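Local atomic coordinates of putative NAD dependent dehydrogenase (Micromonospora echinospora, PDB entry 6NOR), a protein that probably acts as an NAD-dependent oxidoreductase in the biosynthesis of the antibiotic gentamicin. Residues 36-41 with 311-316. Residues are numbered along the deposited sequence; the frame is centred on the assembly and turned at random.
Sequences GGVHAE and SGYVHQ. With NAD (nicotinamide-adenine-dinucleotide), chain G.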
ATOM      1  N   GLY A  36     -30.456 -11.323  -9.299  1.00 17.74           N
ATOM      2  CA  GLY A  36     -31.689 -10.737  -9.782  1.00 18.49           C
ATOM      3  C   GLY A  36     -32.038  -9.479  -9.007  1.00 21.23           C
ATOM      4  O   GLY A  36     -32.582  -8.528  -9.556  1.00 21.08           O
ATOM      5  N   GLY A  37     -31.712  -9.463  -7.723  1.00 17.72           N
ATOM      6  CA  GLY A  37     -31.894  -8.257  -6.933  1.00 19.04           C
ATOM      7  C   GLY A  37     -30.985  -7.104  -7.353  1.00 19.41           C
ATOM      8  O   GLY A  37     -31.430  -5.970  -7.472  1.00 23.62           O
ATOM      9  N   VAL A  38     -29.706  -7.392  -7.564  1.00 17.60           N
ATOM     10  CA  VAL A  38     -28.760  -6.382  -8.023  1.00 17.55           C
ATOM     11  C   VAL A  38     -29.221  -5.753  -9.335  1.00 21.80           C
ATOM     12  O   VAL A  38     -29.183  -4.526  -9.495  1.00 17.52           O
ATOM     13  CB  VAL A  38     -27.347  -6.968  -8.230  1.00 17.57           C
ATOM     14  CG1 VAL A  38     -26.381  -5.896  -8.790  1.00 17.48           C
ATOM     15  CG2 VAL A  38     -26.822  -7.551  -6.927  1.00 17.53           C
ATOM     16  N   HIS A  39     -29.644  -6.597 -10.273  1.00 17.59           N
ATOM     17  CA  HIS A  39     -30.076  -6.103 -11.569  1.00 17.61           C
ATOM     18  C   HIS A  39     -31.352  -5.287 -11.436  1.00 17.63           C
ATOM     19  O   HIS A  39     -31.498  -4.244 -12.070  1.00 31.58           O
ATOM     20  CB  HIS A  39     -30.293  -7.247 -12.555  1.00 19.49           C
ATOM     21  CG  HIS A  39     -29.034  -7.803 -13.122  1.00 21.21           C
ATOM     22  ND1 HIS A  39     -28.205  -7.069 -13.939  1.00 22.56           N
ATOM     23  CD2 HIS A  39     -28.479  -9.033 -13.031  1.00 22.17           C
ATOM     24  CE1 HIS A  39     -27.186  -7.815 -14.317  1.00 18.01           C
ATOM     25  NE2 HIS A  39     -27.326  -9.009 -13.776  1.00 23.41           N
ATOM     26  N   ALA A  40     -32.272  -5.763 -10.612  1.00 17.67           N
ATOM     27  CA  ALA A  40     -33.511  -5.036 -10.327  1.00 23.71           C
ATOM     28  C   ALA A  40     -33.211  -3.652  -9.777  1.00 26.90           C
ATOM     29  O   ALA A  40     -33.892  -2.682 -10.112  1.00 28.00           O
ATOM     30  CB  ALA A  40     -34.380  -5.804  -9.338  1.00 20.76           C
ATOM     31  N   GLU A  41     -32.189  -3.566  -8.928  1.00 24.42           N
ATOM     32  CA  GLU A  41     -31.823  -2.283  -8.345  1.00 26.95           C
ATOM     33  C   GLU A  41     -31.136  -1.404  -9.374  1.00 23.18           C
ATOM     34  O   GLU A  41     -31.366  -0.206  -9.418  1.00 24.34           O
ATOM     35  CB  GLU A  41     -30.929  -2.471  -7.118  1.00 34.15           C
ATOM     36  CG  GLU A  41     -30.220  -1.205  -6.702  1.00 54.95           C
ATOM     37  CD  GLU A  41     -29.965  -1.116  -5.217  1.00 72.10           C
ATOM     38  OE1 GLU A  41     -29.719   0.014  -4.732  1.00 77.96           O
ATOM     39  OE2 GLU A  41     -30.006  -2.166  -4.539  1.00 85.62           O
ATOM     40  N   SER A 311     -18.196  -2.400  -9.440  1.00 19.50           N
ATOM     41  CA  SER A 311     -18.035  -3.724 -10.049  1.00 17.37           C
ATOM     42  C   SER A 311     -18.448  -3.746 -11.510  1.00 17.37           C
ATOM     43  O   SER A 311     -18.281  -4.757 -12.177  1.00 17.71           O
ATOM     44  CB  SER A 311     -18.849  -4.790  -9.309  1.00 17.40           C
ATOM     45  OG  SER A 311     -18.381  -5.012  -7.990  1.00 17.41           O
ATOM     46  N   GLY A 312     -19.017  -2.645 -11.993  1.00 17.34           N
ATOM     47  CA  GLY A 312     -19.403  -2.532 -13.384  1.00 17.35           C
ATOM     48  C   GLY A 312     -20.858  -2.825 -13.748  1.00 18.36           C
ATOM     49  O   GLY A 312     -21.212  -2.744 -14.921  1.00 18.30           O
ATOM     50  N   TYR A 313     -21.701  -3.163 -12.773  1.00 17.37           N
ATOM     51  CA  TYR A 313     -23.073  -3.573 -13.082  1.00 17.39           C
ATOM     52  C   TYR A 313     -23.878  -2.450 -13.719  1.00 18.95           C
ATOM     53  O   TYR A 313     -24.673  -2.687 -14.629  1.00 18.11           O
ATOM     54  CB  TYR A 313     -23.803  -4.051 -11.841  1.00 17.41           C
ATOM     55  CG  TYR A 313     -23.199  -5.261 -11.217  1.00 17.42           C
ATOM     56  CD1 TYR A 313     -23.256  -6.488 -11.846  1.00 17.45           C
ATOM     57  CD2 TYR A 313     -22.573  -5.184  -9.983  1.00 17.41           C
ATOM     58  CE1 TYR A 313     -22.695  -7.591 -11.273  1.00 17.47           C
ATOM     59  CE2 TYR A 313     -22.019  -6.275  -9.403  1.00 17.44           C
ATOM     60  CZ  TYR A 313     -22.074  -7.476 -10.047  1.00 19.01           C
ATOM     61  OH  TYR A 313     -21.514  -8.559  -9.445  1.00 23.68           O
ATOM     62  N   VAL A 314     -23.660  -1.234 -13.231  1.00 19.00           N
ATOM     63  CA  VAL A 314     -24.387  -0.068 -13.698  1.00 17.37           C
ATOM     64  C   VAL A 314     -24.045   0.223 -15.167  1.00 17.37           C
ATOM     65  O   VAL A 314     -24.926   0.408 -15.986  1.00 24.13           O
ATOM     66  CB  VAL A 314     -24.088   1.158 -12.790  1.00 17.33           C
ATOM     67  CG1 VAL A 314     -24.658   2.430 -13.363  1.00 17.34           C
ATOM     68  CG2 VAL A 314     -24.662   0.931 -11.425  1.00 17.33           C
ATOM     69  N   HIS A 315     -22.770   0.212 -15.507  1.00 17.35           N
ATOM     70  CA  HIS A 315     -22.338   0.490 -16.875  1.00 17.36           C
ATOM     71  C   HIS A 315     -22.756  -0.600 -17.860  1.00 17.89           C
ATOM     72  O   HIS A 315     -23.160  -0.311 -18.973  1.00 17.63           O
ATOM     73  CB  HIS A 315     -20.823   0.694 -16.922  1.00 20.83           C
ATOM     74  CG  HIS A 315     -20.386   1.966 -16.274  1.00 27.86           C
ATOM     75  ND1 HIS A 315     -20.225   2.087 -14.909  1.00 27.86           N
ATOM     76  CD2 HIS A 315     -20.132   3.189 -16.797  1.00 30.43           C
ATOM     77  CE1 HIS A 315     -19.881   3.331 -14.622  1.00 31.23           C
ATOM     78  NE2 HIS A 315     -19.816   4.017 -15.748  1.00 32.65           N
ATOM     79  N   GLN A 316     -22.659  -1.847 -17.427  1.00 18.40           N
ATOM     80  CA  GLN A 316     -23.111  -2.975 -18.226  1.00 18.48           C
ATOM     81  C   GLN A 316     -24.589  -2.844 -18.595  1.00 20.45           C
ATOM     82  O   GLN A 316     -24.953  -2.892 -19.759  1.00 23.01           O
ATOM     83  CB  GLN A 316     -22.881  -4.270 -17.468  1.00 17.43           C
ATOM     84  CG  GLN A 316     -23.459  -5.487 -18.124  1.00 17.47           C
ATOM     85  CD  GLN A 316     -23.300  -6.695 -17.239  1.00 21.56           C
ATOM     86  OE1 GLN A 316     -22.367  -7.475 -17.399  1.00 22.84           O
ATOM     87  NE2 GLN A 316     -24.204  -6.850 -16.289  1.00 21.30           N
TER
HETATM   88  PA  NAD G 401     -29.259 -17.354  -6.089  1.00 22.83           P
HETATM   89  O1A NAD G 401     -29.272 -18.807  -5.554  1.00 25.09           O
HETATM   90  O2A NAD G 401     -29.061 -16.333  -5.033  1.00 19.78           O
HETATM   91  O5B NAD G 401     -30.621 -17.062  -6.811  1.00 20.72           O
HETATM   92  C5B NAD G 401     -31.096 -17.989  -7.771  1.00 20.65           C
HETATM   93  C4B NAD G 401     -32.609 -17.687  -7.932  1.00 23.14           C
HETATM   94  O4B NAD G 401     -33.094 -18.276  -8.987  1.00 26.85           O
HETATM   95  C3B NAD G 401     -33.353 -18.271  -6.752  1.00 26.04           C
HETATM   96  O3B NAD G 401     -34.206 -17.318  -6.276  1.00 28.71           O
HETATM   97  C2B NAD G 401     -34.137 -19.471  -7.350  1.00 23.04           C
HETATM   98  O2B NAD G 401     -35.382 -19.648  -6.583  1.00 24.52           O
HETATM   99  C1B NAD G 401     -34.402 -19.053  -8.521  1.00 22.62           C
HETATM  100  N9A NAD G 401     -34.599 -20.115  -9.490  1.00 20.72           N
HETATM  101  C8A NAD G 401     -34.034 -21.336  -9.569  1.00 18.23           C
HETATM  102  N7A NAD G 401     -34.511 -21.939 -10.685  1.00 21.37           N
HETATM  103  C5A NAD G 401     -35.361 -21.102 -11.282  1.00 18.28           C
HETATM  104  C6A NAD G 401     -36.119 -21.213 -12.410  1.00 19.03           C
HETATM  105  N6A NAD G 401     -36.186 -22.288 -13.268  1.00 18.45           N
HETATM  106  N1A NAD G 401     -36.886 -20.205 -12.800  1.00 18.93           N
HETATM  107  C2A NAD G 401     -36.944 -19.067 -12.066  1.00 18.29           C
HETATM  108  N3A NAD G 401     -36.199 -18.961 -10.939  1.00 22.33           N
HETATM  109  C4A NAD G 401     -35.408 -19.968 -10.551  1.00 19.76           C
HETATM  110  O3  NAD G 401     -28.132 -17.275  -7.152  1.00 34.85           O
HETATM  111  PN  NAD G 401     -27.404 -15.974  -7.714  1.00 17.82           P
HETATM  112  O1N NAD G 401     -28.297 -14.788  -7.878  1.00 17.80           O
HETATM  113  O2N NAD G 401     -26.211 -15.640  -6.834  1.00 20.96           O
HETATM  114  O5D NAD G 401     -26.874 -16.381  -9.141  1.00 19.87           O
HETATM  115  C5D NAD G 401     -27.741 -16.408 -10.258  1.00 17.83           C
HETATM  116  C4D NAD G 401     -26.913 -16.215 -11.545  1.00 17.80           C
HETATM  117  O4D NAD G 401     -26.220 -15.113 -11.532  1.00 18.71           O
HETATM  118  C3D NAD G 401     -25.860 -17.355 -11.684  1.00 21.73           C
HETATM  119  O3D NAD G 401     -25.792 -17.714 -12.944  1.00 20.39           O
HETATM  120  C2D NAD G 401     -24.552 -16.713 -11.173  1.00 19.41           C
HETATM  121  O2D NAD G 401     -23.385 -17.406 -11.791  1.00 21.38           O
HETATM  122  C1D NAD G 401     -24.651 -15.473 -11.561  1.00 19.37           C
HETATM  123  N1N NAD G 401     -23.935 -14.570 -10.710  1.00 23.31           N
HETATM  124  C2N NAD G 401     -23.234 -13.522 -11.296  1.00 22.28           C
HETATM  125  C3N NAD G 401     -22.517 -12.611 -10.517  1.00 22.81           C
HETATM  126  C7N NAD G 401     -21.751 -11.495 -11.246  1.00 26.56           C
HETATM  127  O7N NAD G 401     -21.064 -10.756 -10.644  1.00 31.44           O
HETATM  128  N7N NAD G 401     -21.859 -11.385 -12.660  1.00 26.81           N
HETATM  129  C4N NAD G 401     -22.471 -12.725  -9.147  1.00 18.04           C
HETATM  130  C5N NAD G 401     -23.180 -13.769  -8.550  1.00 22.35           C
HETATM  131  C6N NAD G 401     -23.911 -14.695  -9.341  1.00 24.26           C
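Val38 lays its CG1 methyl over one face of the Tyr313 ring in a CH-pi contact, 4.2 Å from CG1 to the ring centroid and 18° off the ring normal. The methyl sits somewhat toward the rim, with Val38 CG1 4.1 Å from Tyr313 CG. It is the CG1 branch that reaches the ring, because a chi1 of 177° turns it away from the backbone N of Val38. The phenol then projects to the cofactor: Tyr313 OH donates a short hydrogen bond of 2.5 Å to the nicotinamide amide oxygen O7N of NAD; this oxygen lies at the edge of the Tyr313 ring, in the ring plane. One tyrosine thus joins the helix packing to the nicotinamide end of the pocket.

Beside this pair, His39 CE1 meets Gln316 NE2 at 3.7 Å, edge-on, the imidazole and amide planes only 17° apart. This is a van der Waals approach; both imidazole nitrogens are hydrogen-bonded to carboxylates, NE2 to Glu115, which itself binds NAD, and ND1 to Asp317, fixing the ring's rotation. Gly312, with positive phi, closes the preceding short helix in a Schellman motif and occupies the N-cap position of the next, placing Tyr313 in the first turn of helix 313-326.

The contact packs helix 34-44, which follows strand 25-30 of the Rossmann sheet and carries Gly36 of an apparent GxGxxG motif, against the start of helix 313-326, with Trp307 of helix 307-310 touching both Val38 and Tyr313.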